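Local coordinates for protein short chain dehydrogenase (Leptospira borgpetersenii serovar Hardjo-bovis, PDB 6UH2) that binds NAD+ and is probably an oxidoreductase of the short-chain dehydrogenase/reductase family, acting on CH-OH groups of its substrates, at residues E35-Y40 and V234-F238; R197-I201 and L240-E246. One frame throughout, in Å; residues are numbered along the deposited sequence.

How the contacts relate
After strand 3-11 and helix 12-18, the chain passes through strand 22-26, the first of the parallel sheet, into helix 31-42. Four sheet strands later it reaches strand 197-203, then helix 231-240 and the turn to the last strand, 252-255. Contact 1 closes the longer loop, bringing 234-238 back onto 35-40 with 193 residues between them. Contact 2 closes a loop of 38 residues, from 197-201 to 240-246. The loops cross, because 197-201 precedes 234-238 and 240-246 follows it. Helix 231-240 is thus fixed to helix 31-42 and, with its C-terminal turn, to the sheet. The contacts touch: Tyr40 OH lies 2.6 Å from Thr241 OG1, a probable hydrogen bond, and Ile201 packs on Gly236 and Val237.

Contact 1: E35-Y40 and V234-F238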
ATOM      1  N   GLU B  35       0.653   1.214 -19.057  1.00 20.41           N
ATOM      2  CA  GLU B  35       0.167   2.275 -18.183  1.00 20.88           C
ATOM      3  C   GLU B  35       1.270   2.741 -17.239  1.00 13.08           C
ATOM      4  O   GLU B  35       1.433   3.945 -17.002  1.00 13.77           O
ATOM      5  CB  GLU B  35      -1.058   1.793 -17.398  1.00 18.60           C
ATOM      6  CG  GLU B  35      -1.577   2.789 -16.373  1.00 20.17           C
ATOM      7  CD  GLU B  35      -2.317   3.968 -17.005  1.00 29.81           C
ATOM      8  OE1 GLU B  35      -2.657   3.905 -18.203  1.00 32.03           O
ATOM      9  OE2 GLU B  35      -2.547   4.962 -16.297  1.00 39.36           O
ATOM     10  N   LEU B  36       2.055   1.802 -16.713  1.00 13.78           N
ATOM     11  CA  LEU B  36       3.142   2.189 -15.819  1.00 13.55           C
ATOM     12  C   LEU B  36       4.208   2.979 -16.567  1.00 16.09           C
ATOM     13  O   LEU B  36       4.743   3.951 -16.030  1.00 14.11           O
ATOM     14  CB  LEU B  36       3.760   0.957 -15.148  1.00 14.95           C
ATOM     15  CG  LEU B  36       2.844   0.117 -14.238  1.00 18.29           C
ATOM     16  CD1 LEU B  36       3.651  -0.928 -13.456  1.00 15.95           C
ATOM     17  CD2 LEU B  36       2.060   1.015 -13.280  1.00 15.33           C
ATOM     18  N   VAL B  37       4.543   2.568 -17.793  1.00 14.40           N
ATOM     19  CA  VAL B  37       5.516   3.326 -18.585  1.00 12.72           C
ATOM     20  C   VAL B  37       5.029   4.753 -18.794  1.00 17.51           C
ATOM     21  O   VAL B  37       5.752   5.719 -18.528  1.00 18.86           O
ATOM     22  CB  VAL B  37       5.785   2.630 -19.931  1.00 18.90           C
ATOM     23  CG1 VAL B  37       6.555   3.576 -20.868  1.00 16.17           C
ATOM     24  CG2 VAL B  37       6.561   1.318 -19.725  1.00 14.96           C
ATOM     25  N   GLU B  38       3.792   4.901 -19.278  1.00 14.43           N
ATOM     26  CA  GLU B  38       3.236   6.224 -19.514  1.00 15.63           C
ATOM     27  C   GLU B  38       3.254   7.073 -18.245  1.00 15.50           C
ATOM     28  O   GLU B  38       3.600   8.258 -18.293  1.00 15.48           O
ATOM     29  CB  GLU B  38       1.809   6.083 -20.044  1.00 25.25           C
ATOM     30  CG  GLU B  38       1.289   7.278 -20.813  1.00 41.93           C
ATOM     31  CD  GLU B  38      -0.102   7.033 -21.361  1.00 55.40           C
ATOM     32  OE1 GLU B  38      -1.083   7.427 -20.695  1.00 54.67           O
ATOM     33  OE2 GLU B  38      -0.211   6.422 -22.448  1.00 65.10           O
ATOM     34  N   SER B  39       2.895   6.480 -17.097  1.00 15.81           N
ATOM     35  CA  SER B  39       2.833   7.242 -15.850  1.00 16.97           C
ATOM     36  C   SER B  39       4.216   7.697 -15.396  1.00 14.42           C
ATOM     37  O   SER B  39       4.400   8.855 -14.999  1.00 14.74           O
ATOM     38  CB  SER B  39       2.162   6.404 -14.764  1.00 18.34           C
ATOM     39  OG  SER B  39       0.813   6.170 -15.101  1.00 19.57           O
ATOM     40  N   TYR B  40       5.204   6.802 -15.445  1.00 13.98           N
ATOM     41  CA  TYR B  40       6.553   7.200 -15.062  1.00 16.28           C
ATOM     42  C   TYR B  40       7.110   8.264 -16.000  1.00 15.41           C
ATOM     43  O   TYR B  40       7.759   9.215 -15.552  1.00 14.22           O
ATOM     44  CB  TYR B  40       7.478   5.988 -15.030  1.00 16.63           C
ATOM     45  CG  TYR B  40       7.475   5.259 -13.709  1.00 14.36           C
ATOM     46  CD1 TYR B  40       8.001   5.852 -12.563  1.00 17.28           C
ATOM     47  CD2 TYR B  40       6.958   3.975 -13.607  1.00 13.00           C
ATOM     48  CE1 TYR B  40       8.009   5.172 -11.339  1.00 14.52           C
ATOM     49  CE2 TYR B  40       6.958   3.299 -12.399  1.00 15.92           C
ATOM     50  CZ  TYR B  40       7.488   3.893 -11.275  1.00 17.87           C
ATOM     51  OH  TYR B  40       7.490   3.205 -10.081  1.00 17.37           O
ATOM     52  N   VAL B 234      -1.488   2.697 -10.367  1.00 11.72           N
ATOM     53  CA  VAL B 234      -0.360   3.626 -10.452  1.00 13.77           C
ATOM     54  C   VAL B 234      -0.032   4.201  -9.080  1.00 12.53           C
ATOM     55  O   VAL B 234       1.142   4.364  -8.722  1.00 15.32           O
ATOM     56  CB  VAL B 234      -0.662   4.737 -11.478  1.00 14.37           C
ATOM     57  CG1 VAL B 234       0.435   5.811 -11.468  1.00 12.94           C
ATOM     58  CG2 VAL B 234      -0.829   4.153 -12.887  1.00 16.12           C
ATOM     59  N   GLY B 235      -1.063   4.522  -8.292  1.00 10.09           N
ATOM     60  CA  GLY B 235      -0.820   5.114  -6.984  1.00 16.73           C
ATOM     61  C   GLY B 235       0.033   4.227  -6.096  1.00 17.60           C
ATOM     62  O   GLY B 235       1.033   4.675  -5.531  1.00 13.45           O
ATOM     63  N   GLY B 236      -0.337   2.947  -5.989  1.00 14.94           N
ATOM     64  CA  GLY B 236       0.443   2.021  -5.179  1.00 11.66           C
ATOM     65  C   GLY B 236       1.827   1.747  -5.751  1.00 15.47           C
ATOM     66  O   GLY B 236       2.798   1.592  -5.000  1.00 11.79           O
ATOM     67  N   VAL B 237       1.936   1.669  -7.081  1.00 10.71           N
ATOM     68  CA  VAL B 237       3.256   1.558  -7.713  1.00 12.65           C
ATOM     69  C   VAL B 237       4.130   2.746  -7.320  1.00 16.53           C
ATOM     70  O   VAL B 237       5.279   2.578  -6.895  1.00 15.78           O
ATOM     71  CB  VAL B 237       3.117   1.438  -9.243  1.00 11.10           C
ATOM     72  CG1 VAL B 237       4.490   1.583  -9.930  1.00 12.39           C
ATOM     73  CG2 VAL B 237       2.463   0.091  -9.628  1.00 11.65           C
ATOM     74  N   PHE B 238       3.593   3.966  -7.448  1.00 13.63           N
ATOM     75  CA  PHE B 238       4.351   5.155  -7.061  1.00 10.32           C
ATOM     76  C   PHE B 238       4.655   5.150  -5.567  1.00 14.05           C
ATOM     77  O   PHE B 238       5.772   5.483  -5.149  1.00 15.18           O
ATOM     78  CB  PHE B 238       3.580   6.430  -7.436  1.00 13.45           C
ATOM     79  CG  PHE B 238       3.719   6.843  -8.891  1.00 13.90           C
ATOM     80  CD1 PHE B 238       4.371   6.029  -9.813  1.00 13.84           C
ATOM     81  CD2 PHE B 238       3.205   8.056  -9.325  1.00 17.61           C
ATOM     82  CE1 PHE B 238       4.495   6.418 -11.144  1.00 17.92           C
ATOM     83  CE2 PHE B 238       3.337   8.463 -10.662  1.00 20.50           C
ATOM     84  CZ  PHE B 238       3.980   7.633 -11.569  1.00 17.95           C
TER
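The helical segments 35-40 and 234-238, of helices 31-42 and 231-240, cross at -63° with their axes 10.9 Å apart, and side chains fill the gap without a hydrogen bond between the segments. Ser39, in the m rotamer, turns OG back to its own helix, 3.0 Å from Glu35 O, while Val234 CG2 packs 3.4 Å from Ser39 OG. Leu36, m/t, swings CD2 to 3.8 Å from Val237 CG2. Tyr40 and Phe238 leave their helices sideways with chi1 near -85°, which carries the rings across the gap. The Phe238 edge meets the Tyr40 face, centroids 5.0 Å apart and planes at 56°, with Tyr40 CE1 3.7 Å from Phe238 CE1. Phe14 and Phe18 extend this cluster, and Tyr40 OH bonds to Thr241. The Leu36 side chain touches the glycine-rich, probably Rossmann-type motif and comes within about 4 Å (nearest atoms) of the side chains of Ile32 and Cys97, both NAD-binding. Such packing pairs neighbouring helices on one face of the Rossmann-fold sheet, the first following the dinucleotide-binding turn.

Contact 2: R197-I201 and L240-E246; sequences RVNCI and LTSSLSE
Residues 197-201 form an extended strand, phi -99 to -140° and psi 121 to 175°. Opposite it, 240-246 continues from helix 231-240: Leu240 is at -79/-8°, Thr241 at -115/17°, Ser242 is extended (-127/173°), and Ser243-Leu244 make a 3-10 turn closed by Ser245 N to Ser242 O, 3.1 Å. The nearest CA pairs are Asn199-Leu240, 7.0 Å, and Arg197-Glu246, 8.2 Å. Arg197, Asn199 and Ile201 point toward the turn, Val198 and Cys200 away, toward helix 171-191. The strand therefore separates two helical layers, as in the Rossmann-type α/β/α sandwich of short-chain dehydrogenases, and the turn carries the chain on to the neighbouring strand, 252-255. Arg197 (m, t, m, chi4 114°) reaches into the turn: NH1 and NH2 make weak hydrogen bonds to Ser245 OG, 3.0 and 3.3 Å, while the stronger hydrogen bond of NH1 goes to Val248 O. Ser245 OG is also hydrogen-bonded to Phe239 O. Ser245 O and Glu246 CA cover one guanidinium face. Asn199 (m, chi2 -72°) uses ND2 to hold a water at 2.9 Å, which donates to Leu240 O, also 2.9 Å; its OD1 accepts from Gln251 N. Leu240 (m/t) sets CD1 3.6 Å from Ile201 CG1 and 4.1 Å from Asn199 CB.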
ATOM      1  N   ARG B 197      15.139  -2.013  -1.015  1.00 12.32           N
ATOM      2  CA  ARG B 197      13.792  -2.419  -0.632  1.00 11.91           C
ATOM      3  C   ARG B 197      13.152  -3.268  -1.725  1.00 14.67           C
ATOM      4  O   ARG B 197      13.398  -3.061  -2.917  1.00 14.58           O
ATOM      5  CB  ARG B 197      12.897  -1.199  -0.352  1.00 11.10           C
ATOM      6  CG  ARG B 197      13.412  -0.311   0.770  1.00 12.81           C
ATOM      7  CD  ARG B 197      12.335   0.633   1.286  1.00 16.24           C
ATOM      8  NE  ARG B 197      12.126   1.814   0.433  1.00 16.01           N
ATOM      9  CZ  ARG B 197      11.007   2.063  -0.243  1.00 19.83           C
ATOM     10  NH1 ARG B 197       9.977   1.212  -0.175  1.00 14.42           N
ATOM     11  NH2 ARG B 197      10.908   3.182  -0.964  1.00 15.97           N
ATOM     12  N   VAL B 198      12.290  -4.203  -1.309  1.00 12.38           N
ATOM     13  CA  VAL B 198      11.628  -5.135  -2.221  1.00 13.13           C
ATOM     14  C   VAL B 198      10.184  -5.291  -1.761  1.00 16.79           C
ATOM     15  O   VAL B 198       9.939  -5.699  -0.617  1.00 12.35           O
ATOM     16  CB  VAL B 198      12.308  -6.515  -2.262  1.00 15.40           C
ATOM     17  CG1 VAL B 198      11.661  -7.394  -3.354  1.00 12.09           C
ATOM     18  CG2 VAL B 198      13.849  -6.401  -2.465  1.00 12.37           C
ATOM     19  N   ASN B 199       9.232  -4.959  -2.640  1.00  9.92           N
ATOM     20  CA  ASN B 199       7.811  -5.090  -2.337  1.00 11.57           C
ATOM     21  C   ASN B 199       7.096  -5.682  -3.546  1.00 13.63           C
ATOM     22  O   ASN B 199       7.692  -5.908  -4.604  1.00 12.82           O
ATOM     23  CB  ASN B 199       7.182  -3.742  -1.930  1.00 12.80           C
ATOM     24  CG  ASN B 199       7.776  -3.192  -0.653  1.00 14.29           C
ATOM     25  OD1 ASN B 199       7.516  -3.709   0.435  1.00 12.73           O
ATOM     26  ND2 ASN B 199       8.582  -2.132  -0.774  1.00  9.19           N
ATOM     27  N   CYS B 200       5.807  -5.962  -3.366  1.00 12.57           N
ATOM     28  CA  CYS B 200       5.013  -6.636  -4.381  1.00 12.22           C
ATOM     29  C   CYS B 200       3.642  -5.981  -4.458  1.00 13.41           C
ATOM     30  O   CYS B 200       3.083  -5.584  -3.430  1.00 13.95           O
ATOM     31  CB  CYS B 200       4.865  -8.134  -4.052  1.00 13.41           C
ATOM     32  SG  CYS B 200       4.165  -9.132  -5.374  1.00 16.92           S
ATOM     33  N   ILE B 201       3.090  -5.880  -5.666  1.00  9.84           N
ATOM     34  CA  ILE B 201       1.700  -5.472  -5.846  1.00 11.72           C
ATOM     35  C   ILE B 201       0.943  -6.635  -6.462  1.00 13.08           C
ATOM     36  O   ILE B 201       1.402  -7.227  -7.448  1.00 16.59           O
ATOM     37  CB  ILE B 201       1.564  -4.203  -6.709  1.00 14.45           C
ATOM     38  CG1 ILE B 201       1.904  -2.977  -5.866  1.00 17.57           C
ATOM     39  CG2 ILE B 201       0.127  -4.049  -7.227  1.00 15.10           C
ATOM     40  CD1 ILE B 201       1.774  -1.648  -6.611  1.00 18.57           C
ATOM     41  N   LEU B 240       5.095   2.597  -3.511  1.00 12.56           N
ATOM     42  CA  LEU B 240       6.111   1.617  -3.129  1.00 13.08           C
ATOM     43  C   LEU B 240       7.458   1.848  -3.811  1.00 14.79           C
ATOM     44  O   LEU B 240       8.436   1.173  -3.469  1.00 12.65           O
ATOM     45  CB  LEU B 240       5.626   0.193  -3.438  1.00  9.41           C
ATOM     46  CG  LEU B 240       4.418  -0.304  -2.618  1.00 11.86           C
ATOM     47  CD1 LEU B 240       3.893  -1.657  -3.123  1.00  9.78           C
ATOM     48  CD2 LEU B 240       4.825  -0.427  -1.150  1.00  8.82           C
ATOM     49  N   THR B 241       7.552   2.764  -4.767  1.00 11.30           N
ATOM     50  CA  THR B 241       8.839   3.037  -5.395  1.00 12.92           C
ATOM     51  C   THR B 241       9.335   4.450  -5.112  1.00 15.77           C
ATOM     52  O   THR B 241      10.244   4.925  -5.795  1.00 17.52           O
ATOM     53  CB  THR B 241       8.774   2.792  -6.905  1.00 15.77           C
ATOM     54  OG1 THR B 241       7.777   3.642  -7.500  1.00 15.48           O
ATOM     55  CG2 THR B 241       8.481   1.305  -7.190  1.00 12.04           C
ATOM     56  N   SER B 242       8.772   5.117  -4.106  1.00 12.02           N
ATOM     57  CA  SER B 242       9.134   6.485  -3.752  1.00 13.82           C
ATOM     58  C   SER B 242       9.485   6.574  -2.266  1.00 16.06           C
ATOM     59  O   SER B 242       9.284   5.634  -1.493  1.00 13.78           O
ATOM     60  CB  SER B 242       7.987   7.448  -4.062  1.00 17.52           C
ATOM     61  OG  SER B 242       6.913   7.198  -3.170  1.00 14.78           O
ATOM     62  N   SER B 243       9.981   7.745  -1.860  1.00 14.66           N
ATOM     63  CA  SER B 243      10.326   7.972  -0.458  1.00 16.04           C
ATOM     64  C   SER B 243       9.116   7.969   0.470  1.00 18.22           C
ATOM     65  O   SER B 243       9.297   7.984   1.693  1.00 18.77           O
ATOM     66  CB  SER B 243      11.077   9.299  -0.323  1.00 17.81           C
ATOM     67  OG  SER B 243      10.249  10.365  -0.748  1.00 21.17           O
ATOM     68  N   LEU B 244       7.893   7.969  -0.066  1.00 17.28           N
ATOM     69  CA  LEU B 244       6.718   7.851   0.786  0.51 18.80           C
ATOM     70  C   LEU B 244       6.658   6.503   1.497  1.00 13.39           C
ATOM     71  O   LEU B 244       5.907   6.361   2.467  1.00 15.43           O
ATOM     72  CB  LEU B 244       5.443   8.063  -0.035  0.51 19.11           C
ATOM     73  CG  LEU B 244       4.964   9.492  -0.333  0.51 20.57           C
ATOM     74  CD1 LEU B 244       6.072  10.389  -0.870  0.51 21.93           C
ATOM     75  CD2 LEU B 244       3.807   9.443  -1.314  0.51 24.11           C
ATOM     76  N   SER B 245       7.432   5.514   1.042  1.00 11.76           N
ATOM     77  CA  SER B 245       7.442   4.183   1.644  1.00 15.58           C
ATOM     78  C   SER B 245       8.845   3.769   2.101  1.00  9.92           C
ATOM     79  O   SER B 245       9.166   2.582   2.104  1.00 11.22           O
ATOM     80  CB  SER B 245       6.873   3.154   0.661  1.00  9.47           C
ATOM     81  OG  SER B 245       7.672   3.137  -0.522  1.00 13.07           O
ATOM     82  N   GLU B 246       9.679   4.732   2.520  1.00 13.93           N
ATOM     83  CA  GLU B 246      11.059   4.439   2.938  1.00 14.36           C
ATOM     84  C   GLU B 246      11.173   3.308   3.957  1.00 19.71           C
ATOM     85  O   GLU B 246      12.195   2.607   3.998  1.00 15.05           O
ATOM     86  CB  GLU B 246      11.708   5.687   3.553  1.00 21.23           C
ATOM     87  CG  GLU B 246      12.249   6.667   2.556  1.00 33.07           C
ATOM     88  CD  GLU B 246      12.938   7.858   3.218  1.00 39.36           C
ATOM     89  OE1 GLU B 246      13.558   8.658   2.483  1.00 49.89           O
ATOM     90  OE2 GLU B 246      12.853   8.000   4.462  1.00 27.66           O
TER
HETATM   91  O   HOH W   1       8.917  -1.643  -3.602  1.00 15.89           O